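Side-chain contacts in uncharacterized protein lp_2664 (Lactobacillus plantarum WCFS1, PDB 2PJQ), which is of unknown function but belongs to the HD-domain family, many of whose members are metal-dependent phosphohydrolases: residues Q11-A14 with I15-A19; A24-H27 with S28-R32; P74-A77 with H78-I82; N89-A92 with D93-T96; P172-A175 with I176-F179. All coordinates share one frame; numbering follows the deposited sequence.

Contact 1 of 5, residues Q11-A14 with I15-A19; sequences QLTA and IQTYA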
loop_
_atom_site.group_PDB
_atom_site.type_symbol
_atom_site.label_atom_id
_atom_site.label_comp_id
_atom_site.label_asym_id
_atom_site.label_seq_id
_atom_site.Cartn_x
_atom_site.Cartn_y
_atom_site.Cartn_z
ATOM N N GLN B 11 22.806 -23.443 -14.835
ATOM C CA GLN B 11 21.468 -23.194 -15.302
ATOM C C GLN B 11 20.759 -22.408 -14.227
ATOM O O GLN B 11 19.990 -21.489 -14.529
ATOM C CB GLN B 11 20.747 -24.507 -15.548
ATOM C CG GLN B 11 21.442 -25.418 -16.536
ATOM C CD GLN B 11 20.721 -26.749 -16.713
ATOM O OE1 GLN B 11 20.373 -27.415 -15.730
ATOM N NE2 GLN B 11 20.505 -27.149 -17.969
ATOM N N LEU B 12 21.028 -22.754 -12.969
ATOM C CA LEU B 12 20.387 -22.057 -11.866
ATOM C C LEU B 12 20.658 -20.577 -12.022
ATOM O O LEU B 12 19.720 -19.793 -12.206
ATOM C CB LEU B 12 20.916 -22.538 -10.514
ATOM C CG LEU B 12 19.867 -22.667 -9.393
ATOM C CD1 LEU B 12 20.556 -22.826 -8.028
ATOM C CD2 LEU B 12 18.966 -21.447 -9.386
ATOM N N THR B 13 21.935 -20.201 -11.973
ATOM C CA THR B 13 22.337 -18.802 -12.111
ATOM C C THR B 13 21.644 -18.160 -13.302
ATOM O O THR B 13 21.139 -17.042 -13.206
ATOM C CB THR B 13 23.876 -18.638 -12.319
ATOM O OG1 THR B 13 24.585 -19.217 -11.222
ATOM C CG2 THR B 13 24.252 -17.161 -12.402
ATOM N N ALA B 14 21.618 -18.864 -14.427
ATOM C CA ALA B 14 20.987 -18.323 -15.632
ATOM C C ALA B 14 19.548 -17.943 -15.345
ATOM O O ALA B 14 19.116 -16.836 -15.662
ATOM C CB ALA B 14 21.035 -19.338 -16.758
ATOM N N ILE B 15 18.815 -18.875 -14.738
ATOM C CA ILE B 15 17.418 -18.677 -14.387
ATOM C C ILE B 15 17.262 -17.468 -13.483
ATOM O O ILE B 15 16.276 -16.721 -13.597
ATOM C CB ILE B 15 16.848 -19.914 -13.643
ATOM C CG1 ILE B 15 16.834 -21.114 -14.582
ATOM C CG2 ILE B 15 15.439 -19.629 -13.131
ATOM C CD1 ILE B 15 16.554 -22.380 -13.896
ATOM N N GLN B 16 18.222 -17.296 -12.569
ATOM C CA GLN B 16 18.194 -16.169 -11.634
ATOM C C GLN B 16 18.288 -14.910 -12.481
ATOM O O GLN B 16 17.465 -13.981 -12.362
ATOM C CB GLN B 16 19.386 -16.222 -10.683
ATOM C CG GLN B 16 19.359 -15.123 -9.616
ATOM C CD GLN B 16 20.664 -15.017 -8.828
ATOM O OE1 GLN B 16 21.300 -16.023 -8.485
ATOM N NE2 GLN B 16 21.062 -13.791 -8.530
ATOM N N THR B 17 19.294 -14.907 -13.352
ATOM C CA THR B 17 19.525 -13.791 -14.235
ATOM C C THR B 17 18.272 -13.544 -15.017
ATOM O O THR B 17 17.806 -12.416 -15.095
ATOM C CB THR B 17 20.649 -14.056 -15.239
ATOM O OG1 THR B 17 21.825 -14.456 -14.547
ATOM C CG2 THR B 17 20.963 -12.801 -16.024
ATOM N N TYR B 18 17.717 -14.592 -15.600
ATOM C CA TYR B 18 16.507 -14.420 -16.379
ATOM C C TYR B 18 15.384 -13.776 -15.562
ATOM O O TYR B 18 14.768 -12.785 -15.984
ATOM C CB TYR B 18 16.034 -15.760 -16.925
ATOM C CG TYR B 18 14.878 -15.616 -17.874
ATOM C CD1 TYR B 18 15.055 -15.042 -19.137
ATOM C CD2 TYR B 18 13.592 -15.983 -17.486
ATOM C CE1 TYR B 18 13.987 -14.831 -19.984
ATOM C CE2 TYR B 18 12.509 -15.775 -18.328
ATOM C CZ TYR B 18 12.715 -15.195 -19.574
ATOM O OH TYR B 18 11.631 -14.958 -20.378
ATOM N N ALA B 19 15.127 -14.349 -14.392
ATOM C CA ALA B 19 14.080 -13.866 -13.510
ATOM C C ALA B 19 14.216 -12.380 -13.197
ATOM O O ALA B 19 13.326 -11.588 -13.512
ATOM C CB ALA B 19 14.093 -14.663 -12.229
#
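T13 and T17 meet through a carbonyl that takes two donors from one residue: T13 O accepts the backbone N of T17 at 2.8 Å and, from the same residue, OG1 at 3.0 Å. The amide comes in almost in line with the C=O bond, whereas the hydroxyl approaches from above the carbonyl plane, 43° out of it. This second bond depends on the T17 side chain placing OG1 anti to its own carbonyl carbon (chi1 -54°), which folds the hydroxyl back over the preceding turn. T13 repeats the habit one turn earlier, its own OG1 bonding to E9 O. Three further i to i+4 bonds continue the alpha-helical pattern on both sides of this one, I15 N to Q11 O (2.9 Å), Q16 N to L12 O (2.9 Å) and Y18 N to A14 O (2.6 Å).

The packing that accompanies these bonds follows from the helix itself. I15 lays CG1 alongside Q11 O at 3.2 Å, one turn back. Between the threonine side chains, T13 CG2 stands 4.2 Å from T17 OG1, on a face of the helix that looks to solvent.

The amide of Q11 turns off the helix, its NE2 bonded to Q88 O and its OE1 to T8 N. Helix 9-22 is flanked by two others: L12, I15 and Q16 pack on helix 53-62 through N54, W61 and L62, while Y18 reaches D80, L81 and Q84 of helix 74-87.

Contact 2 of 5, residues A24-H27 with S28-R32; sequences AHDH and SGHGR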
loop_
_atom_site.group_PDB
_atom_site.type_symbol
_atom_site.label_atom_id
_atom_site.label_comp_id
_atom_site.label_asym_id
_atom_site.label_seq_id
_atom_site.Cartn_x
_atom_site.Cartn_y
_atom_site.Cartn_z
ATOM N N ALA B 24 12.295 -6.394 -13.722
ATOM C CA ALA B 24 12.806 -5.054 -13.511
ATOM C C ALA B 24 11.631 -4.143 -13.885
ATOM O O ALA B 24 10.822 -4.482 -14.761
ATOM C CB ALA B 24 13.996 -4.798 -14.419
ATOM N N HIS B 25 11.523 -2.996 -13.230
ATOM C CA HIS B 25 10.421 -2.085 -13.518
ATOM C C HIS B 25 9.114 -2.798 -13.159
ATOM O O HIS B 25 8.114 -2.655 -13.859
ATOM C CB HIS B 25 10.403 -1.721 -15.011
ATOM C CG HIS B 25 11.765 -1.611 -15.625
ATOM N ND1 HIS B 25 12.667 -0.628 -15.273
ATOM C CD2 HIS B 25 12.401 -2.401 -16.524
ATOM C CE1 HIS B 25 13.802 -0.821 -15.926
ATOM N NE2 HIS B 25 13.665 -1.891 -16.691
ATOM N N ASP B 26 9.118 -3.576 -12.079
ATOM C CA ASP B 26 7.912 -4.287 -11.682
ATOM C C ASP B 26 6.839 -3.331 -11.170
ATOM O O ASP B 26 5.766 -3.224 -11.761
ATOM C CB ASP B 26 8.221 -5.312 -10.598
ATOM C CG ASP B 26 6.961 -5.895 -9.979
ATOM O OD1 ASP B 26 6.263 -6.673 -10.663
ATOM O OD2 ASP B 26 6.661 -5.561 -8.810
ATOM N N HIS B 27 7.121 -2.647 -10.065
ATOM C CA HIS B 27 6.180 -1.684 -9.466
ATOM C C HIS B 27 4.827 -2.235 -9.009
ATOM O O HIS B 27 3.834 -1.508 -9.008
ATOM C CB HIS B 27 5.957 -0.517 -10.426
ATOM C CG HIS B 27 7.229 0.031 -10.978
ATOM N ND1 HIS B 27 8.279 0.414 -10.170
ATOM C CD2 HIS B 27 7.669 0.159 -12.251
ATOM C CE1 HIS B 27 9.312 0.745 -10.919
ATOM N NE2 HIS B 27 8.969 0.598 -12.188
ATOM N N SER B 28 4.794 -3.512 -8.628
ATOM C CA SER B 28 3.559 -4.145 -8.159
ATOM C C SER B 28 3.820 -4.898 -6.862
ATOM O O SER B 28 2.889 -5.386 -6.222
ATOM C CB SER B 28 3.013 -5.121 -9.198
ATOM O OG SER B 28 3.874 -6.229 -9.356
ATOM N N GLY B 29 5.095 -4.978 -6.484
ATOM C CA GLY B 29 5.469 -5.673 -5.271
ATOM C C GLY B 29 5.967 -7.065 -5.604
ATOM O O GLY B 29 5.726 -8.036 -4.881
ATOM N N HIS B 30 6.670 -7.174 -6.718
ATOM C CA HIS B 30 7.178 -8.465 -7.144
ATOM C C HIS B 30 8.500 -8.263 -7.876
ATOM O O HIS B 30 8.824 -8.988 -8.819
ATOM C CB HIS B 30 6.153 -9.141 -8.064
ATOM C CG HIS B 30 4.799 -9.297 -7.444
ATOM N ND1 HIS B 30 4.416 -10.432 -6.761
ATOM C CD2 HIS B 30 3.758 -8.438 -7.354
ATOM C CE1 HIS B 30 3.200 -10.262 -6.275
ATOM N NE2 HIS B 30 2.779 -9.060 -6.620
ATOM N N GLY B 31 9.256 -7.271 -7.421
ATOM C CA GLY B 31 10.533 -6.961 -8.026
ATOM C C GLY B 31 11.649 -7.724 -7.355
ATOM O O GLY B 31 11.407 -8.701 -6.653
ATOM N N ARG B 32 12.873 -7.254 -7.551
ATOM C CA ARG B 32 14.053 -7.912 -7.020
ATOM C C ARG B 32 14.137 -8.196 -5.517
ATOM O O ARG B 32 14.673 -9.231 -5.137
ATOM C CB ARG B 32 15.297 -7.172 -7.529
ATOM C CG ARG B 32 15.547 -7.447 -9.025
ATOM C CD ARG B 32 16.084 -6.234 -9.782
ATOM N NE ARG B 32 17.399 -6.443 -10.396
ATOM C CZ ARG B 32 18.514 -6.750 -9.727
ATOM N NH1 ARG B 32 18.503 -6.905 -8.398
ATOM N NH2 ARG B 32 19.655 -6.877 -10.392
#
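D26 gathers the backbone of the following turn around its carboxylate. OD2 accepts S28 N at 2.8 Å, the bond that defines an Asx turn, and H30 N at 2.6 Å, the two amides arriving from opposite faces of the carboxylate plane, 64° and 49° out of it. G29 N adds a weak third bond at 2.9 Å. The other oxygen, OD1, takes the hydroxyl of S28 at 2.8 Å on its syn side, so both oxygens are used and S28 donates twice, once through N and once through OG. The acid enters the turn because its CG lies anti to the backbone N (chi1 170°).

Beyond the bonds, CB of D26 rests on G31 CA at 3.8 Å, and OD1 touches CB of H30 at 3.6 Å. The H30 imidazole is turned steeply from the carboxylate and meets H34 edge-to-face; it also touches D64, placing this loop beside the putative H...HD...D cluster, to which no metal is bound here. G29, at its positive phi, has a backbone that would press a side chain against the preceding carbonyl oxygen.

G31 then forms the N-cap of helix 32-49, and Y144 and H147 of helix 134-148 touch S28. With two firm amide bonds, a weak third and a hydroxyl on one carboxylate, the negative charge is probably well stabilised, and these bonds probably help to fix the turn just before the helix that carries H34.

Contact 3 of 5, residues P74-A77 with H78-I82; sequences PAKA and HQDLI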
loop_
_atom_site.group_PDB
_atom_site.type_symbol
_atom_site.label_atom_id
_atom_site.label_comp_id
_atom_site.label_asym_id
_atom_site.label_seq_id
_atom_site.Cartn_x
_atom_site.Cartn_y
_atom_site.Cartn_z
ATOM N N PRO B 74 0.001 -13.787 -20.293
ATOM C CA PRO B 74 0.645 -14.963 -19.695
ATOM C C PRO B 74 1.197 -15.899 -20.759
ATOM O O PRO B 74 2.353 -16.310 -20.688
ATOM C CB PRO B 74 -0.478 -15.600 -18.877
ATOM C CG PRO B 74 -1.351 -14.419 -18.536
ATOM C CD PRO B 74 -1.395 -13.676 -19.846
ATOM N N ALA B 75 0.361 -16.231 -21.739
ATOM C CA ALA B 75 0.767 -17.103 -22.838
ATOM C C ALA B 75 2.165 -16.682 -23.268
ATOM O O ALA B 75 3.130 -17.444 -23.141
ATOM C CB ALA B 75 -0.199 -16.957 -24.001
ATOM N N LYS B 76 2.250 -15.457 -23.773
ATOM C CA LYS B 76 3.499 -14.860 -24.212
ATOM C C LYS B 76 4.604 -15.134 -23.210
ATOM O O LYS B 76 5.729 -15.457 -23.582
ATOM C CB LYS B 76 3.310 -13.349 -24.346
ATOM C CG LYS B 76 4.582 -12.511 -24.265
ATOM C CD LYS B 76 5.197 -12.234 -25.623
ATOM C CE LYS B 76 5.791 -13.489 -26.253
ATOM N NZ LYS B 76 6.456 -13.181 -27.555
ATOM N N ALA B 77 4.276 -14.995 -21.932
ATOM C CA ALA B 77 5.253 -15.201 -20.877
ATOM C C ALA B 77 5.691 -16.647 -20.822
ATOM O O ALA B 77 6.880 -16.930 -20.814
ATOM C CB ALA B 77 4.679 -14.766 -19.536
ATOM N N HIS B 78 4.734 -17.564 -20.767
ATOM C CA HIS B 78 5.065 -18.981 -20.743
ATOM C C HIS B 78 5.959 -19.266 -21.946
ATOM O O HIS B 78 7.066 -19.772 -21.804
ATOM C CB HIS B 78 3.793 -19.825 -20.842
ATOM C CG HIS B 78 3.219 -20.211 -19.516
ATOM N ND1 HIS B 78 3.403 -21.462 -18.962
ATOM C CD2 HIS B 78 2.498 -19.503 -18.616
ATOM C CE1 HIS B 78 2.820 -21.506 -17.776
ATOM N NE2 HIS B 78 2.264 -20.330 -17.541
ATOM N N GLN B 79 5.483 -18.912 -23.133
ATOM C CA GLN B 79 6.255 -19.158 -24.333
ATOM C C GLN B 79 7.599 -18.436 -24.340
ATOM O O GLN B 79 8.405 -18.635 -25.241
ATOM C CB GLN B 79 5.411 -18.828 -25.571
ATOM C CG GLN B 79 5.802 -17.599 -26.339
ATOM C CD GLN B 79 4.695 -17.171 -27.278
ATOM O OE1 GLN B 79 4.054 -18.017 -27.913
ATOM N NE2 GLN B 79 4.459 -15.861 -27.376
ATOM N N ASP B 80 7.858 -17.606 -23.334
ATOM C CA ASP B 80 9.157 -16.942 -23.245
ATOM C C ASP B 80 10.084 -17.747 -22.346
ATOM O O ASP B 80 11.213 -18.042 -22.717
ATOM C CB ASP B 80 9.037 -15.514 -22.706
ATOM C CG ASP B 80 8.810 -14.486 -23.812
ATOM O OD1 ASP B 80 9.335 -14.683 -24.935
ATOM O OD2 ASP B 80 8.120 -13.473 -23.553
ATOM N N LEU B 81 9.599 -18.119 -21.168
ATOM C CA LEU B 81 10.404 -18.893 -20.230
ATOM C C LEU B 81 10.967 -20.176 -20.854
ATOM O O LEU B 81 12.073 -20.606 -20.511
ATOM C CB LEU B 81 9.585 -19.237 -18.975
ATOM C CG LEU B 81 10.251 -20.201 -17.977
ATOM C CD1 LEU B 81 11.523 -19.575 -17.406
ATOM C CD2 LEU B 81 9.288 -20.541 -16.863
ATOM N N ILE B 82 10.220 -20.800 -21.759
ATOM C CA ILE B 82 10.734 -22.021 -22.383
ATOM C C ILE B 82 11.929 -21.650 -23.266
ATOM O O ILE B 82 12.982 -22.282 -23.206
ATOM C CB ILE B 82 9.657 -22.760 -23.249
ATOM C CG1 ILE B 82 8.589 -23.416 -22.364
ATOM C CG2 ILE B 82 10.305 -23.879 -24.026
ATOM C CD1 ILE B 82 7.727 -22.446 -21.612
#
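K76 sets out with CG anti to its backbone N (chi1 157°) and then bends at chi2 and chi3, a path that brings the lysine chain across the carboxylate of D80 one turn on. Its CE lies 3.6 Å from D80 OD2 and its CG 3.7 Å from the same oxygen, so the aliphatic part of the lysine does the touching. The ammonium stays farther off: NZ is 4.2 Å from D80 OD1, near enough for attraction between opposite charges but beyond a salt bridge. D80 has a second basic neighbour in K22 of helix 9-22, a long and weak ion pair through OD2.

These side chains ride on the first turns of helix 74-87, in the part of the protein assigned to the HD domain. H78 N bonds to P74 O at 2.7 Å and Q79 N to A75 O at 2.8 Å, while L81 N closes on A77 O at 3.0 Å. The H78 ring presents its edge to P74 O, with CD2 at 3.8 Å, and meets the ring of F99 on helix 92-102. Replacing D80 by an alanine would probably leave K76 and K22 without the negative charge near them and remove the carboxylate that the K76 chain passes. L81 also packs on F99.

Contact 4 of 5, residues N89-A92 with D93-T96; sequences NVTA and DDQT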
loop_
_atom_site.group_PDB
_atom_site.type_symbol
_atom_site.label_atom_id
_atom_site.label_comp_id
_atom_site.label_asym_id
_atom_site.label_seq_id
_atom_site.Cartn_x
_atom_site.Cartn_y
_atom_site.Cartn_z
ATOM N N ASN B 89 19.623 -25.505 -22.075
ATOM C CA ASN B 89 19.690 -26.959 -22.100
ATOM C C ASN B 89 19.125 -27.596 -20.846
ATOM O O ASN B 89 19.620 -28.637 -20.400
ATOM C CB ASN B 89 21.131 -27.441 -22.282
ATOM C CG ASN B 89 21.866 -26.719 -23.410
ATOM O OD1 ASN B 89 21.360 -26.592 -24.533
ATOM N ND2 ASN B 89 23.085 -26.252 -23.112
ATOM N N VAL B 90 18.106 -26.983 -20.259
ATOM C CA VAL B 90 17.504 -27.575 -19.074
ATOM C C VAL B 90 16.812 -28.840 -19.626
ATOM O O VAL B 90 16.152 -28.775 -20.661
ATOM C CB VAL B 90 16.479 -26.596 -18.438
ATOM C CG1 VAL B 90 15.217 -26.596 -19.242
ATOM C CG2 VAL B 90 16.174 -26.982 -17.028
ATOM N N THR B 91 16.956 -29.986 -18.969
ATOM C CA THR B 91 16.342 -31.202 -19.504
ATOM C C THR B 91 14.825 -31.203 -19.537
ATOM O O THR B 91 14.184 -30.495 -18.782
ATOM C CB THR B 91 16.794 -32.432 -18.746
ATOM O OG1 THR B 91 16.183 -32.436 -17.459
ATOM C CG2 THR B 91 18.286 -32.431 -18.576
ATOM N N ALA B 92 14.241 -32.002 -20.423
ATOM C CA ALA B 92 12.784 -32.072 -20.530
ATOM C C ALA B 92 12.177 -32.300 -19.163
ATOM O O ALA B 92 11.463 -31.441 -18.649
ATOM C CB ALA B 92 12.364 -33.199 -21.466
ATOM N N ASP B 93 12.467 -33.463 -18.583
ATOM C CA ASP B 93 11.934 -33.821 -17.279
ATOM C C ASP B 93 12.101 -32.674 -16.287
ATOM O O ASP B 93 11.186 -32.379 -15.520
ATOM C CB ASP B 93 12.598 -35.102 -16.752
ATOM C CG ASP B 93 12.188 -36.354 -17.536
ATOM O OD1 ASP B 93 11.084 -36.382 -18.128
ATOM O OD2 ASP B 93 12.974 -37.330 -17.543
ATOM N N ASP B 94 13.256 -32.015 -16.313
ATOM C CA ASP B 94 13.481 -30.892 -15.410
ATOM C C ASP B 94 12.548 -29.737 -15.717
ATOM O O ASP B 94 12.056 -29.094 -14.805
ATOM C CB ASP B 94 14.932 -30.415 -15.464
ATOM C CG ASP B 94 15.861 -31.325 -14.699
ATOM O OD1 ASP B 94 15.469 -31.777 -13.599
ATOM O OD2 ASP B 94 16.985 -31.577 -15.185
ATOM N N GLN B 95 12.315 -29.470 -17.000
ATOM C CA GLN B 95 11.391 -28.408 -17.408
ATOM C C GLN B 95 9.984 -28.755 -16.922
ATOM O O GLN B 95 9.245 -27.888 -16.463
ATOM C CB GLN B 95 11.385 -28.251 -18.922
ATOM C CG GLN B 95 12.184 -27.069 -19.400
ATOM C CD GLN B 95 12.178 -26.929 -20.907
ATOM O OE1 GLN B 95 12.650 -27.808 -21.629
ATOM N NE2 GLN B 95 11.647 -25.821 -21.392
ATOM N N THR B 96 9.621 -30.029 -17.016
ATOM C CA THR B 96 8.320 -30.480 -16.554
ATOM C C THR B 96 8.192 -30.200 -15.051
ATOM O O THR B 96 7.201 -29.619 -14.606
ATOM C CB THR B 96 8.106 -32.011 -16.863
ATOM O OG1 THR B 96 7.699 -32.172 -18.221
ATOM C CG2 THR B 96 7.024 -32.600 -16.019
#
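The carboxylate of D94 receives the hydroxyl of T91 above its plane: OG1 donates to OD2 at 2.6 Å from 53° out of that plane. T91 OG1 is used twice, since it also accepts D94 N at 3.2 Å. With chi1 at 72° the hydroxyl sits between the threonine's own backbone N and carbonyl carbon, facing the start of the helix where both the amide and the acid of D94 can reach it. On the aliphatic side, CG2 of V90 packs against CB of D94 at 4.0 Å.

Two main-chain bonds follow, Q95 N to T91 O at 2.8 Å and T96 N to A92 O at 2.8 Å. Q95 extends beyond CG toward helix 74-87 and touches I82, L85 and N86, while V90 lies on L85. Before this, N89, with positive phi, is the C-prime residue of a Schellman motif that ends helix 74-87.

The segment therefore joins two helices by a short connection, a Schellman C-terminus giving way within two residues to a threonine N-cap on helix 92-102, where the T91 side chain accepts from an amide of the first turn and the D94 carboxylate accepts the hydroxyl of the capping residue.

Contact 5 of 5, residues P172-A175 with I176-F179; sequences PGTA and INHF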
loop_
_atom_site.group_PDB
_atom_site.type_symbol
_atom_site.label_atom_id
_atom_site.label_comp_id
_atom_site.label_asym_id
_atom_site.label_seq_id
_atom_site.Cartn_x
_atom_site.Cartn_y
_atom_site.Cartn_z
ATOM N N PRO B 172 -12.390 -8.257 -8.957
ATOM C CA PRO B 172 -11.600 -7.531 -7.956
ATOM C C PRO B 172 -12.344 -7.312 -6.642
ATOM O O PRO B 172 -13.531 -6.972 -6.639
ATOM C CB PRO B 172 -11.292 -6.204 -8.653
ATOM C CG PRO B 172 -11.337 -6.562 -10.107
ATOM C CD PRO B 172 -12.556 -7.437 -10.165
ATOM N N GLY B 173 -11.644 -7.510 -5.531
ATOM C CA GLY B 173 -12.258 -7.310 -4.233
ATOM C C GLY B 173 -11.658 -6.079 -3.595
ATOM O O GLY B 173 -11.035 -5.273 -4.280
ATOM N N THR B 174 -11.842 -5.909 -2.295
ATOM C CA THR B 174 -11.251 -4.756 -1.633
ATOM C C THR B 174 -9.937 -5.209 -0.993
ATOM O O THR B 174 -9.734 -6.399 -0.737
ATOM C CB THR B 174 -12.181 -4.185 -0.555
ATOM O OG1 THR B 174 -12.232 -5.082 0.559
ATOM C CG2 THR B 174 -13.577 -4.009 -1.111
ATOM N N ALA B 175 -9.044 -4.263 -0.745
ATOM C CA ALA B 175 -7.756 -4.580 -0.160
ATOM C C ALA B 175 -7.903 -5.290 1.170
ATOM O O ALA B 175 -7.246 -6.296 1.423
ATOM C CB ALA B 175 -6.961 -3.319 0.015
ATOM N N ILE B 176 -8.757 -4.761 2.036
ATOM C CA ILE B 176 -8.955 -5.380 3.335
ATOM C C ILE B 176 -9.484 -6.800 3.165
ATOM O O ILE B 176 -8.973 -7.728 3.787
ATOM C CB ILE B 176 -9.951 -4.574 4.207
ATOM C CG1 ILE B 176 -9.367 -3.199 4.549
ATOM C CG2 ILE B 176 -10.250 -5.336 5.496
ATOM C CD1 ILE B 176 -8.208 -3.233 5.539
ATOM N N ASN B 177 -10.493 -6.977 2.317
ATOM C CA ASN B 177 -11.072 -8.299 2.106
ATOM C C ASN B 177 -10.034 -9.372 1.758
ATOM O O ASN B 177 -10.256 -10.571 1.973
ATOM C CB ASN B 177 -12.140 -8.253 1.007
ATOM C CG ASN B 177 -13.401 -7.500 1.424
ATOM O OD1 ASN B 177 -13.691 -7.322 2.613
ATOM N ND2 ASN B 177 -14.171 -7.072 0.434
ATOM N N HIS B 178 -8.894 -8.941 1.226
ATOM C CA HIS B 178 -7.845 -9.873 0.853
ATOM C C HIS B 178 -7.261 -10.587 2.064
ATOM O O HIS B 178 -6.893 -11.754 1.975
ATOM C CB HIS B 178 -6.738 -9.154 0.076
ATOM C CG HIS B 178 -5.901 -10.079 -0.747
ATOM N ND1 HIS B 178 -6.448 -11.113 -1.481
ATOM C CD2 HIS B 178 -4.563 -10.151 -0.934
ATOM C CE1 HIS B 178 -5.481 -11.782 -2.081
ATOM N NE2 HIS B 178 -4.328 -11.221 -1.766
ATOM N N PHE B 179 -7.167 -9.893 3.195
ATOM C CA PHE B 179 -6.642 -10.530 4.398
ATOM C C PHE B 179 -7.638 -11.608 4.788
ATOM O O PHE B 179 -7.274 -12.763 4.962
ATOM C CB PHE B 179 -6.472 -9.525 5.544
ATOM C CG PHE B 179 -5.400 -8.509 5.301
ATOM C CD1 PHE B 179 -5.620 -7.440 4.451
ATOM C CD2 PHE B 179 -4.154 -8.650 5.871
ATOM C CE1 PHE B 179 -4.606 -6.520 4.171
ATOM C CE2 PHE B 179 -3.132 -7.735 5.594
ATOM C CZ PHE B 179 -3.365 -6.673 4.742
#
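T174, with an extended backbone (phi -97°, psi 158°), gives way at A175 to helical angles, and its side chain caps the first turn by accepting N177 N at OG1 (3.1 Å), though the place of OG1 is less certain in the model. The hydroxyl reaches that amide with chi1 at 71°, between its own backbone N and carbonyl carbon. H178 N bonds to A175 O at 3.1 Å from well above the carbonyl plane, and only weakly to T174 O at 3.3 Å. F179 turns an edge back toward the start of the helix, its CD1 3.6 Å from A175 O.

The side chain of N177 reaches beyond the cap to touch I157 and P159. An alanine in its place would probably lose the packing on I157 and P159 and open a gap beside those loop residues.

Around this start of helix 175-183 the neighbours are largely hydrophobic. I176 rests on V210 and F213 of helix 204-219, and F179 touches M206 and V210 of that helix and also I138 and L142 of helix 134-148. A175 touches S145 of helix 134-148, while backbone bonds tie A175 to K151 and I176 to I152.

The five contacts follow one another without overlapping along a chain that has helices and no strands. Contacts 1, 3 and 4 form one group, with centres about 14 to 16 Å apart, and each touches the other two, so that helices 9-22, 74-87 and 92-102 are knitted together there. Contact 2, the loop leading into helix 32-49, lies about 17 Å from contact 1, centre to centre, and is the one beside the putative HD cluster. Contact 5, at the start of helix 175-183, lies across the chain's centre from contacts 1 and 4, about 33 and 38 Å from them between centres.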